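Local coordinates for separin (Saccharomyces cerevisiae, PDB 5U1T), which cleaves the MCD1/SCC1 subunit of cohesin at the onset of anaphase as a caspase-like cysteine protease and is held inactive by securin for most of the cell cycle, at residues A[754-758]-A[1108-1112]; A[698-704]-A[745-750]; A[1074-1078]-A[1386-1390]; A[764-769]-A[1094-1098]. The contacts are given in a common frame with arbitrary orientation. Residues are numbered along the deposited sequence.

Contact 1. Residues A[754-758]-A[1108-1112]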
loop_
_atom_site.group_PDB
_atom_site.type_symbol
_atom_site.label_atom_id
_atom_site.label_comp_id
_atom_site.label_asym_id
_atom_site.label_seq_id
_atom_site.Cartn_x
_atom_site.Cartn_y
_atom_site.Cartn_z
ATOM N N GLY A 754 -1.048 -0.329 -24.513
ATOM C CA GLY A 754 -0.978 -1.557 -25.293
ATOM C C GLY A 754 0.288 -2.406 -25.135
ATOM O O GLY A 754 0.709 -3.083 -26.094
ATOM N N ASN A 755 0.888 -2.388 -23.938
ATOM C CA ASN A 755 2.043 -3.247 -23.620
ATOM C C ASN A 755 1.702 -4.332 -22.614
ATOM O O ASN A 755 2.144 -4.293 -21.462
ATOM C CB ASN A 755 3.201 -2.420 -23.080
ATOM C CG ASN A 755 3.873 -1.629 -24.148
ATOM O OD1 ASN A 755 3.391 -1.573 -25.280
ATOM N ND2 ASN A 755 4.993 -1.009 -23.814
ATOM N N VAL A 756 0.927 -5.303 -23.066
ATOM C CA VAL A 756 0.340 -6.284 -22.187
ATOM C C VAL A 756 1.397 -7.088 -21.476
ATOM O O VAL A 756 1.318 -7.256 -20.265
ATOM C CB VAL A 756 -0.594 -7.217 -22.954
ATOM C CG1 VAL A 756 -1.064 -8.353 -22.067
ATOM C CG2 VAL A 756 -1.772 -6.426 -23.473
ATOM N N ILE A 757 2.400 -7.554 -22.212
ATOM C CA ILE A 757 3.409 -8.435 -21.630
ATOM C C ILE A 757 4.179 -7.772 -20.497
ATOM O O ILE A 757 4.175 -8.250 -19.361
ATOM C CB ILE A 757 4.433 -8.914 -22.670
ATOM C CG1 ILE A 757 3.727 -9.619 -23.835
ATOM C CG2 ILE A 757 5.485 -9.817 -22.004
ATOM C CD1 ILE A 757 2.851 -10.757 -23.391
ATOM N N SER A 758 4.843 -6.671 -20.810
ATOM C CA SER A 758 5.665 -6.004 -19.824
ATOM C C SER A 758 4.793 -5.494 -18.653
ATOM O O SER A 758 5.235 -5.492 -17.513
ATOM C CB SER A 758 6.477 -4.878 -20.483
ATOM O OG SER A 758 5.639 -3.821 -20.890
ATOM N N ASN A 1108 7.672 -7.964 -26.431
ATOM C CA ASN A 1108 6.467 -7.181 -26.189
ATOM C C ASN A 1108 5.658 -6.979 -27.464
ATOM O O ASN A 1108 5.735 -5.928 -28.111
ATOM C CB ASN A 1108 6.832 -5.824 -25.581
ATOM C CG ASN A 1108 5.850 -5.375 -24.499
ATOM O OD1 ASN A 1108 5.203 -6.195 -23.840
ATOM N ND2 ASN A 1108 5.735 -4.064 -24.316
ATOM N N ILE A 1109 4.884 -7.999 -27.828
ATOM C CA ILE A 1109 4.020 -7.970 -29.006
ATOM C C ILE A 1109 3.053 -6.793 -28.991
ATOM O O ILE A 1109 2.899 -6.140 -27.967
ATOM C CB ILE A 1109 3.186 -9.268 -29.099
ATOM C CG1 ILE A 1109 1.932 -9.158 -28.244
ATOM C CG2 ILE A 1109 3.981 -10.463 -28.613
ATOM C CD1 ILE A 1109 0.682 -9.223 -29.050
ATOM N N SER A 1110 2.389 -6.542 -30.120
ATOM C CA SER A 1110 1.211 -5.653 -30.155
ATOM C C SER A 1110 0.436 -5.723 -31.487
ATOM O O SER A 1110 0.990 -6.145 -32.522
ATOM C CB SER A 1110 1.601 -4.195 -29.885
ATOM O OG SER A 1110 0.444 -3.408 -29.663
ATOM N N THR A 1111 -0.826 -5.274 -31.426
ATOM C CA THR A 1111 -1.795 -5.301 -32.529
ATOM C C THR A 1111 -1.234 -4.799 -33.869
ATOM O O THR A 1111 -1.679 -5.201 -34.950
ATOM C CB THR A 1111 -3.057 -4.480 -32.141
ATOM O OG1 THR A 1111 -4.002 -5.349 -31.505
ATOM C CG2 THR A 1111 -3.728 -3.832 -33.355
ATOM N N ILE A 1112 -0.215 -3.959 -33.782
ATOM C CA ILE A 1112 0.418 -3.408 -34.966
ATOM C C ILE A 1112 1.106 -4.488 -35.813
ATOM O O ILE A 1112 0.708 -4.740 -36.959
ATOM C CB ILE A 1112 1.428 -2.323 -34.563
ATOM C CG1 ILE A 1112 0.800 -1.394 -33.501
ATOM C CG2 ILE A 1112 1.935 -1.570 -35.793
ATOM C CD1 ILE A 1112 -0.621 -0.868 -33.861
#

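Contact 2. Residues A[698-704]-A[745-750]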
loop_
_atom_site.group_PDB
_atom_site.type_symbol
_atom_site.label_atom_id
_atom_site.label_comp_id
_atom_site.label_asym_id
_atom_site.label_seq_id
_atom_site.Cartn_x
_atom_site.Cartn_y
_atom_site.Cartn_z
ATOM N N SER A 698 -0.046 9.898 -20.248
ATOM C CA SER A 698 0.179 8.651 -20.950
ATOM C C SER A 698 1.563 8.708 -21.544
ATOM O O SER A 698 1.736 8.469 -22.724
ATOM C CB SER A 698 -0.869 8.388 -22.045
ATOM O OG SER A 698 -2.102 9.031 -21.812
ATOM N N ASP A 699 2.560 9.007 -20.733
ATOM C CA ASP A 699 3.888 9.125 -21.243
ATOM C C ASP A 699 4.717 8.144 -20.521
ATOM O O ASP A 699 5.436 8.482 -19.620
ATOM C CB ASP A 699 4.411 10.529 -21.043
ATOM C CG ASP A 699 5.604 10.826 -21.915
ATOM O OD1 ASP A 699 6.299 9.877 -22.312
ATOM O OD2 ASP A 699 5.851 12.008 -22.199
ATOM N N LEU A 700 4.561 6.898 -20.896
ATOM C CA LEU A 700 5.336 5.857 -20.291
ATOM C C LEU A 700 6.795 6.165 -20.418
ATOM O O LEU A 700 7.564 5.782 -19.585
ATOM C CB LEU A 700 5.038 4.524 -20.963
ATOM C CG LEU A 700 6.069 3.417 -20.822
ATOM C CD1 LEU A 700 6.290 3.048 -19.376
ATOM C CD2 LEU A 700 5.618 2.201 -21.591
ATOM N N THR A 701 7.181 6.864 -21.464
ATOM C CA THR A 701 8.573 7.167 -21.669
ATOM C C THR A 701 9.095 8.075 -20.584
ATOM O O THR A 701 10.053 7.752 -19.919
ATOM C CB THR A 701 8.832 7.786 -23.053
ATOM O OG1 THR A 701 7.959 7.200 -24.019
ATOM C CG2 THR A 701 10.236 7.533 -23.470
ATOM N N ALA A 702 8.457 9.213 -20.408
ATOM C CA ALA A 702 8.887 10.157 -19.407
ATOM C C ALA A 702 8.890 9.548 -18.031
ATOM O O ALA A 702 9.768 9.788 -17.234
ATOM C CB ALA A 702 7.993 11.365 -19.431
ATOM N N PHE A 703 7.889 8.742 -17.762
ATOM C CA PHE A 703 7.771 8.100 -16.494
ATOM C C PHE A 703 8.961 7.211 -16.277
ATOM O O PHE A 703 9.614 7.300 -15.277
ATOM C CB PHE A 703 6.503 7.273 -16.519
ATOM C CG PHE A 703 6.271 6.463 -15.297
ATOM C CD1 PHE A 703 6.866 5.252 -15.140
ATOM C CD2 PHE A 703 5.427 6.906 -14.331
ATOM C CE1 PHE A 703 6.647 4.504 -14.023
ATOM C CE2 PHE A 703 5.202 6.167 -13.211
ATOM C CZ PHE A 703 5.810 4.962 -13.058
ATOM N N GLN A 704 9.253 6.354 -17.232
ATOM C CA GLN A 704 10.365 5.429 -17.101
ATOM C C GLN A 704 11.681 6.165 -16.969
ATOM O O GLN A 704 12.564 5.716 -16.248
ATOM C CB GLN A 704 10.421 4.473 -18.293
ATOM C CG GLN A 704 9.401 3.339 -18.254
ATOM C CD GLN A 704 9.292 2.622 -19.601
ATOM O OE1 GLN A 704 10.170 2.757 -20.458
ATOM N NE2 GLN A 704 8.205 1.874 -19.797
ATOM N N GLU A 745 2.242 1.143 -10.757
ATOM C CA GLU A 745 1.768 2.169 -11.670
ATOM C C GLU A 745 2.367 1.977 -13.047
ATOM O O GLU A 745 1.764 2.344 -14.057
ATOM C CB GLU A 745 2.080 3.557 -11.139
ATOM C CG GLU A 745 1.055 3.990 -10.129
ATOM C CD GLU A 745 -0.141 4.643 -10.772
ATOM O OE1 GLU A 745 -1.284 4.277 -10.440
ATOM O OE2 GLU A 745 0.063 5.543 -11.596
ATOM N N SER A 746 3.552 1.388 -13.078
ATOM C CA SER A 746 4.200 1.102 -14.335
ATOM C C SER A 746 3.411 0.055 -15.130
ATOM O O SER A 746 3.369 0.095 -16.364
ATOM C CB SER A 746 5.621 0.632 -14.107
ATOM O OG SER A 746 6.303 0.610 -15.341
ATOM N N ALA A 747 2.784 -0.870 -14.411
ATOM C CA ALA A 747 1.868 -1.812 -15.032
ATOM C C ALA A 747 0.702 -1.063 -15.696
ATOM O O ALA A 747 0.355 -1.344 -16.847
ATOM C CB ALA A 747 1.345 -2.820 -14.010
ATOM N N LYS A 748 0.114 -0.112 -14.965
ATOM C CA LYS A 748 -1.023 0.670 -15.432
ATOM C C LYS A 748 -0.658 1.473 -16.685
ATOM O O LYS A 748 -1.422 1.516 -17.652
ATOM C CB LYS A 748 -1.514 1.599 -14.317
ATOM C CG LYS A 748 -2.978 2.013 -14.392
ATOM C CD LYS A 748 -3.322 3.037 -13.304
ATOM C CE LYS A 748 -4.816 3.350 -13.266
ATOM N NZ LYS A 748 -5.586 2.250 -12.632
ATOM N N LEU A 749 0.518 2.090 -16.687
ATOM C CA LEU A 749 0.940 2.873 -17.840
ATOM C C LEU A 749 1.155 2.011 -19.070
ATOM O O LEU A 749 0.644 2.327 -20.153
ATOM C CB LEU A 749 2.224 3.635 -17.549
ATOM C CG LEU A 749 2.033 5.030 -16.985
ATOM C CD1 LEU A 749 3.336 5.735 -16.993
ATOM C CD2 LEU A 749 1.017 5.810 -17.778
ATOM N N ASN A 750 1.938 0.947 -18.903
ATOM C CA ASN A 750 2.226 0.002 -19.972
ATOM C C ASN A 750 0.957 -0.549 -20.619
ATOM O O ASN A 750 0.831 -0.571 -21.844
ATOM C CB ASN A 750 3.068 -1.149 -19.439
ATOM C CG ASN A 750 4.547 -0.926 -19.636
ATOM O OD1 ASN A 750 4.978 -0.397 -20.659
ATOM N ND2 ASN A 750 5.339 -1.335 -18.653
#

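Contact 3. Residues A[1074-1078]-A[1386-1390]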
loop_
_atom_site.group_PDB
_atom_site.type_symbol
_atom_site.label_atom_id
_atom_site.label_comp_id
_atom_site.label_asym_id
_atom_site.label_seq_id
_atom_site.Cartn_x
_atom_site.Cartn_y
_atom_site.Cartn_z
ATOM N N ASP A 1074 -10.613 -11.410 -38.091
ATOM C CA ASP A 1074 -9.718 -12.492 -37.711
ATOM C C ASP A 1074 -8.815 -12.115 -36.518
ATOM O O ASP A 1074 -8.432 -12.979 -35.723
ATOM C CB ASP A 1074 -8.855 -12.896 -38.900
ATOM C CG ASP A 1074 -8.150 -14.211 -38.677
ATOM O OD1 ASP A 1074 -8.829 -15.168 -38.241
ATOM O OD2 ASP A 1074 -6.928 -14.288 -38.934
ATOM N N LEU A 1075 -8.474 -10.828 -36.420
ATOM C CA LEU A 1075 -7.730 -10.279 -35.288
ATOM C C LEU A 1075 -8.223 -10.799 -33.932
ATOM O O LEU A 1075 -7.448 -11.405 -33.196
ATOM C CB LEU A 1075 -7.781 -8.750 -35.304
ATOM C CG LEU A 1075 -6.462 -8.053 -35.610
ATOM C CD1 LEU A 1075 -6.462 -6.653 -35.012
ATOM C CD2 LEU A 1075 -5.269 -8.859 -35.109
ATOM N N PRO A 1076 -9.516 -10.611 -33.605
ATOM C CA PRO A 1076 -9.929 -11.058 -32.272
ATOM C C PRO A 1076 -9.938 -12.571 -32.118
ATOM O O PRO A 1076 -10.145 -13.047 -31.014
ATOM C CB PRO A 1076 -11.354 -10.527 -32.148
ATOM C CG PRO A 1076 -11.575 -9.675 -33.361
ATOM C CD PRO A 1076 -10.680 -10.194 -34.396
ATOM N N ARG A 1077 -9.785 -13.313 -33.209
ATOM C CA ARG A 1077 -9.664 -14.759 -33.108
ATOM C C ARG A 1077 -8.223 -15.141 -32.769
ATOM O O ARG A 1077 -7.970 -16.085 -32.029
ATOM C CB ARG A 1077 -10.107 -15.436 -34.415
ATOM C CG ARG A 1077 -11.614 -15.449 -34.625
ATOM C CD ARG A 1077 -12.019 -16.325 -35.785
ATOM N NE ARG A 1077 -11.535 -15.840 -37.076
ATOM C CZ ARG A 1077 -12.327 -15.414 -38.060
ATOM N NH1 ARG A 1077 -13.648 -15.393 -37.892
ATOM N NH2 ARG A 1077 -11.802 -15.006 -39.211
ATOM N N HIS A 1078 -7.293 -14.365 -33.313
ATOM C CA HIS A 1078 -5.872 -14.621 -33.237
ATOM C C HIS A 1078 -5.217 -14.084 -31.937
ATOM O O HIS A 1078 -4.424 -14.785 -31.298
ATOM C CB HIS A 1078 -5.214 -14.007 -34.475
ATOM C CG HIS A 1078 -3.720 -14.003 -34.438
ATOM N ND1 HIS A 1078 -2.974 -15.159 -34.505
ATOM C CD2 HIS A 1078 -2.835 -12.983 -34.355
ATOM C CE1 HIS A 1078 -1.689 -14.849 -34.457
ATOM N NE2 HIS A 1078 -1.578 -13.535 -34.373
ATOM N N PRO A 1386 -8.949 -22.501 -35.680
ATOM C CA PRO A 1386 -9.423 -21.359 -34.883
ATOM C C PRO A 1386 -9.234 -19.982 -35.540
ATOM O O PRO A 1386 -9.870 -19.037 -35.076
ATOM C CB PRO A 1386 -8.594 -21.471 -33.597
ATOM C CG PRO A 1386 -7.359 -22.207 -33.991
ATOM C CD PRO A 1386 -7.747 -23.135 -35.099
ATOM N N SER A 1387 -8.427 -19.867 -36.596
ATOM C CA SER A 1387 -8.232 -18.578 -37.276
ATOM C C SER A 1387 -7.473 -18.678 -38.613
ATOM O O SER A 1387 -6.810 -19.674 -38.874
ATOM C CB SER A 1387 -7.476 -17.626 -36.351
ATOM O OG SER A 1387 -6.144 -18.073 -36.179
ATOM N N TYR A 1388 -7.527 -17.637 -39.441
ATOM C CA TYR A 1388 -6.760 -17.622 -40.696
ATOM C C TYR A 1388 -5.258 -17.717 -40.464
ATOM O O TYR A 1388 -4.524 -18.302 -41.280
ATOM C CB TYR A 1388 -7.026 -16.355 -41.519
ATOM C CG TYR A 1388 -8.418 -16.215 -42.074
ATOM C CD1 TYR A 1388 -9.216 -17.327 -42.292
ATOM C CD2 TYR A 1388 -8.937 -14.961 -42.375
ATOM C CE1 TYR A 1388 -10.493 -17.202 -42.793
ATOM C CE2 TYR A 1388 -10.214 -14.824 -42.874
ATOM C CZ TYR A 1388 -10.990 -15.950 -43.083
ATOM O OH TYR A 1388 -12.269 -15.831 -43.583
ATOM N N VAL A 1389 -4.799 -17.114 -39.369
ATOM C CA VAL A 1389 -3.373 -17.072 -39.078
ATOM C C VAL A 1389 -2.876 -18.461 -38.692
ATOM O O VAL A 1389 -1.761 -18.847 -39.047
ATOM C CB VAL A 1389 -3.033 -16.053 -37.958
ATOM C CG1 VAL A 1389 -1.542 -16.114 -37.616
ATOM C CG2 VAL A 1389 -3.426 -14.632 -38.376
ATOM N N CYS A 1390 -3.712 -19.221 -37.994
ATOM C CA CYS A 1390 -3.335 -20.577 -37.617
ATOM C C CYS A 1390 -3.341 -21.528 -38.833
ATOM O O CYS A 1390 -2.408 -22.326 -39.035
ATOM C CB CYS A 1390 -4.270 -21.111 -36.527
ATOM S SG CYS A 1390 -3.924 -22.835 -36.101
#

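Contact 4. Residues A[764-769]-A[1094-1098]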
loop_
_atom_site.group_PDB
_atom_site.type_symbol
_atom_site.label_atom_id
_atom_site.label_comp_id
_atom_site.label_asym_id
_atom_site.label_seq_id
_atom_site.Cartn_x
_atom_site.Cartn_y
_atom_site.Cartn_z
ATOM N N ARG A 764 3.971 -8.483 -11.598
ATOM C CA ARG A 764 4.478 -9.662 -10.909
ATOM C C ARG A 764 5.690 -9.325 -10.039
ATOM O O ARG A 764 5.910 -9.958 -9.014
ATOM C CB ARG A 764 4.821 -10.760 -11.920
ATOM C CG ARG A 764 3.603 -11.274 -12.714
ATOM C CD ARG A 764 2.766 -12.274 -11.930
ATOM N NE ARG A 764 3.621 -13.343 -11.436
ATOM C CZ ARG A 764 4.065 -13.418 -10.185
ATOM N NH1 ARG A 764 4.867 -14.415 -9.830
ATOM N NH2 ARG A 764 3.712 -12.495 -9.288
ATOM N N LYS A 765 6.470 -8.330 -10.449
ATOM C CA LYS A 765 7.543 -7.828 -9.613
ATOM C C LYS A 765 6.956 -7.194 -8.358
ATOM O O LYS A 765 7.460 -7.394 -7.252
ATOM C CB LYS A 765 8.388 -6.809 -10.358
ATOM C CG LYS A 765 9.141 -7.353 -11.520
ATOM C CD LYS A 765 9.876 -6.229 -12.210
ATOM C CE LYS A 765 10.552 -6.722 -13.468
ATOM N NZ LYS A 765 11.143 -5.603 -14.234
ATOM N N ALA A 766 5.890 -6.422 -8.552
ATOM C CA ALA A 766 5.213 -5.753 -7.462
ATOM C C ALA A 766 4.755 -6.780 -6.441
ATOM O O ALA A 766 4.899 -6.581 -5.242
ATOM C CB ALA A 766 4.046 -4.945 -7.973
ATOM N N GLN A 767 4.229 -7.895 -6.915
ATOM C CA GLN A 767 3.755 -8.934 -6.016
ATOM C C GLN A 767 4.886 -9.707 -5.360
ATOM O O GLN A 767 4.760 -10.165 -4.228
ATOM C CB GLN A 767 2.857 -9.902 -6.765
ATOM C CG GLN A 767 1.485 -9.380 -6.981
ATOM C CD GLN A 767 0.506 -10.499 -7.236
ATOM O OE1 GLN A 767 0.826 -11.484 -7.936
ATOM N NE2 GLN A 767 -0.699 -10.375 -6.658
ATOM N N ASN A 768 5.988 -9.877 -6.069
ATOM C CA ASN A 768 7.108 -10.584 -5.485
ATOM C C ASN A 768 7.781 -9.734 -4.414
ATOM O O ASN A 768 8.232 -10.255 -3.397
ATOM C CB ASN A 768 8.104 -11.004 -6.569
ATOM C CG ASN A 768 7.572 -12.138 -7.434
ATOM O OD1 ASN A 768 6.613 -12.818 -7.067
ATOM N ND2 ASN A 768 8.193 -12.346 -8.587
ATOM N N LEU A 769 7.818 -8.438 -4.627
ATOM C CA LEU A 769 8.406 -7.561 -3.656
ATOM C C LEU A 769 7.581 -7.561 -2.405
ATOM O O LEU A 769 8.095 -7.496 -1.320
ATOM C CB LEU A 769 8.461 -6.150 -4.190
ATOM C CG LEU A 769 9.625 -5.793 -5.080
ATOM C CD1 LEU A 769 9.521 -4.329 -5.373
ATOM C CD2 LEU A 769 10.929 -6.066 -4.388
ATOM N N ASN A 1094 12.275 -13.130 -15.345
ATOM C CA ASN A 1094 11.789 -11.779 -15.637
ATOM C C ASN A 1094 10.925 -11.216 -14.518
ATOM O O ASN A 1094 10.881 -10.006 -14.293
ATOM C CB ASN A 1094 10.994 -11.771 -16.945
ATOM C CG ASN A 1094 11.885 -11.853 -18.180
ATOM O OD1 ASN A 1094 11.828 -10.983 -19.049
ATOM N ND2 ASN A 1094 12.714 -12.896 -18.261
ATOM N N TYR A 1095 10.246 -12.109 -13.813
ATOM C CA TYR A 1095 9.367 -11.719 -12.725
ATOM C C TYR A 1095 10.126 -11.363 -11.440
ATOM O O TYR A 1095 9.538 -10.817 -10.501
ATOM C CB TYR A 1095 8.365 -12.841 -12.458
ATOM C CG TYR A 1095 7.509 -13.160 -13.659
ATOM C CD1 TYR A 1095 6.942 -12.147 -14.416
ATOM C CD2 TYR A 1095 7.288 -14.475 -14.052
ATOM C CE1 TYR A 1095 6.154 -12.435 -15.527
ATOM C CE2 TYR A 1095 6.504 -14.775 -15.164
ATOM C CZ TYR A 1095 5.939 -13.750 -15.896
ATOM O OH TYR A 1095 5.159 -14.034 -17.003
ATOM N N ARG A 1096 11.426 -11.646 -11.399
ATOM C CA ARG A 1096 12.208 -11.388 -10.189
ATOM C C ARG A 1096 13.465 -10.536 -10.410
ATOM O O ARG A 1096 14.425 -10.626 -9.638
ATOM C CB ARG A 1096 12.599 -12.718 -9.530
ATOM C CG ARG A 1096 11.645 -13.139 -8.423
ATOM C CD ARG A 1096 11.623 -14.655 -8.233
ATOM N NE ARG A 1096 10.364 -15.096 -7.618
ATOM C CZ ARG A 1096 10.040 -16.365 -7.364
ATOM N NH1 ARG A 1096 8.863 -16.648 -6.806
ATOM N NH2 ARG A 1096 10.885 -17.348 -7.667
ATOM N N GLU A 1097 13.462 -9.695 -11.440
ATOM C CA GLU A 1097 14.601 -8.805 -11.666
ATOM C C GLU A 1097 14.171 -7.337 -11.540
ATOM O O GLU A 1097 13.364 -6.844 -12.325
ATOM C CB GLU A 1097 15.247 -9.110 -13.024
ATOM C CG GLU A 1097 16.058 -10.426 -12.994
ATOM C CD GLU A 1097 16.570 -10.880 -14.367
ATOM O OE1 GLU A 1097 17.656 -11.513 -14.422
ATOM O OE2 GLU A 1097 15.886 -10.619 -15.390
ATOM N N PHE A 1098 14.714 -6.657 -10.527
ATOM C CA PHE A 1098 14.217 -5.342 -10.110
ATOM C C PHE A 1098 15.100 -4.155 -10.525
ATOM O O PHE A 1098 14.595 -3.106 -10.953
ATOM C CB PHE A 1098 14.044 -5.345 -8.605
ATOM C CG PHE A 1098 13.207 -6.482 -8.097
ATOM C CD1 PHE A 1098 11.968 -6.751 -8.645
ATOM C CD2 PHE A 1098 13.654 -7.281 -7.062
ATOM C CE1 PHE A 1098 11.184 -7.797 -8.164
ATOM C CE2 PHE A 1098 12.877 -8.327 -6.582
ATOM C CZ PHE A 1098 11.643 -8.584 -7.135
#

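Contact 1. Residues A[754-758]-A[1108-1112]
A tight turn between two consecutive helices, 729-752 and 756-775, meets the chain where it resumes after an unmodelled loop. G754, with phi 61°, is the C-prime residue of a Schellman motif that ends the first helix; N755 sits at the N-cap position of the next. N1108 lies across this second helix start. OD1 of N1108 accepts a hydrogen bond from the backbone N of S758 at 3.1 Å, so an asparagine from 350 residues further on satisfies a first-turn amide of helix 756-775 with no carbonyl of its own helix to bond to. The same OD1 comes to 3.1 Å from CB of I757, whose side chain continues into V1086 and L1087 of helix 1075-1088. Helices 729-752 and 756-775 form an alpha-hairpin within the helical region of separase. S1110, the N-cap residue of helix 1111-1127, turns its CA-to-CB bond toward the turn and brings OG to 3.6 Å from O of G754. Its neighbour I1109 packs against F1083.

Contact 2. Residues A[698-704]-A[745-750]
Helices 700-704 and 745-750 run nearly antiparallel, with 157° between their directions and 10.4 Å between the axes of these short segments; the closest CA pair is L700 and L749, at 5.9 Å. This is helix-on-helix packing within the helical region of separase, joining the first turn of helix 700-714 to the last part of helix 729-752. D699 is the N-cap of the former, and L749 makes the central contact. Its CD1 lies 3.9 Å from CA of L700 and 3.5 Å from CG of F703, while CD2 reaches CA of S698 at 4.3 Å. The F703 ring extends along the second helix, with CE1 4.0 Å from CB of S746 and CZ 4.4 Å from CB of E745; W696 meets the same ring edge-to-face. S746 OG hydrogen-bonds to D762 of the following helix 756-775. The start of helix 700-714 is secured by its own cap, in which the backbone N of A702 donates to OD1 of D699 at 3.0 Å, almost in line at 171°.

Contact 3. Residues A[1074-1078]-A[1386-1390]
P1386 follows strand 1382-1385, and its carbonyl O lies 3.5 Å from CD of R1077, near the closest approach of the two backbones, R1077 to S1387, 5.8 Å between CA atoms. S1387 comes next as the N-cap of helix 1388-1397: its OG accepts from the backbone N of C1390 at 3.2 Å, and its CB packs 3.9 Å from CB of R1077. At Y1388 the backbone N donates to OD1 of D1074 at 3.0 Å, so a carboxylate from the other segment satisfies a first-turn amide. That OD1 is held in place by R1077, whose NE forms a salt bridge with it at 3.0 Å. The guanidinium also has NH2 over one face of the Y1388 ring, though CZ is 5.3 Å from the centroid, a weak cation-pi attraction at most. V1389 then lays CG2 over the face of the H1078 ring, a CH-pi contact 4.1 Å from the centroid; NE2 of H1078 bonds to E1114. Y1388 and R1077 touch T1136 and V1361, so the junction where strand 1382-1385, in the mixed sheet with strands 1132-1139 and 1353-1362, leads into helix 1388-1397 is tied to the start of helix 1075-1088.

Contact 4. Residues A[764-769]-A[1094-1098]
Hydrogen bonding across this contact centres on N768: its ND2 donates to the backbone O of Y1095 at 2.8 Å, pinning an irregular loop to helix 756-775 in the helical region. Apolar packing gathers around the F1098 ring. CD2 of L769 stands over one face, 3.9 Å from the centroid in a CH-pi contact, while CB of K765, 3.7 Å from CE1 of F1098, meets the ring edge. The aliphatic part of K765 runs under the loop backbone, with CG 3.6 Å from O of Y1095. As for cation and ring, NE of R764 lies over one face of the Y1095 ring, and CB of R764 is 3.6 Å from CD1 of Y1095, but CZ is 5.3 Å from the ring centroid, so any cation-pi attraction is weak. NE of R764 bonds to the backbone of the securin chain, which also packs against Y1095 and R1096. One side-chain-to-backbone bond plus apolar packing thus holds the loop on the helix, so that R764, Y1095 and R1096 meet securin side by side.

How the contacts relate
From the N terminus, contact 2 closes first, the shortest of the four loops bringing helix 729-752 against helix 700-714. The turn after it opens contact 1, and N755 N reaches N750 O at 2.8 Å, a probable hydrogen bond. Helix 756-775 then opens contact 4, which closes at 1094-1098 and is nested inside the long loop that contact 1 closes at 1108-1112. Contact 3 opens at 1074-1078, before either has closed, and ends at 1386-1390, so it crosses both; T1111 CG2, 4.3 Å from L1075 CD1, links it to contact 1. Contacts 1, 2 and 4 tie together the helical region and the loop before helix 1111-1127; contact 3 joins helix 1075-1088 to helix 1388-1397 in the protease portion.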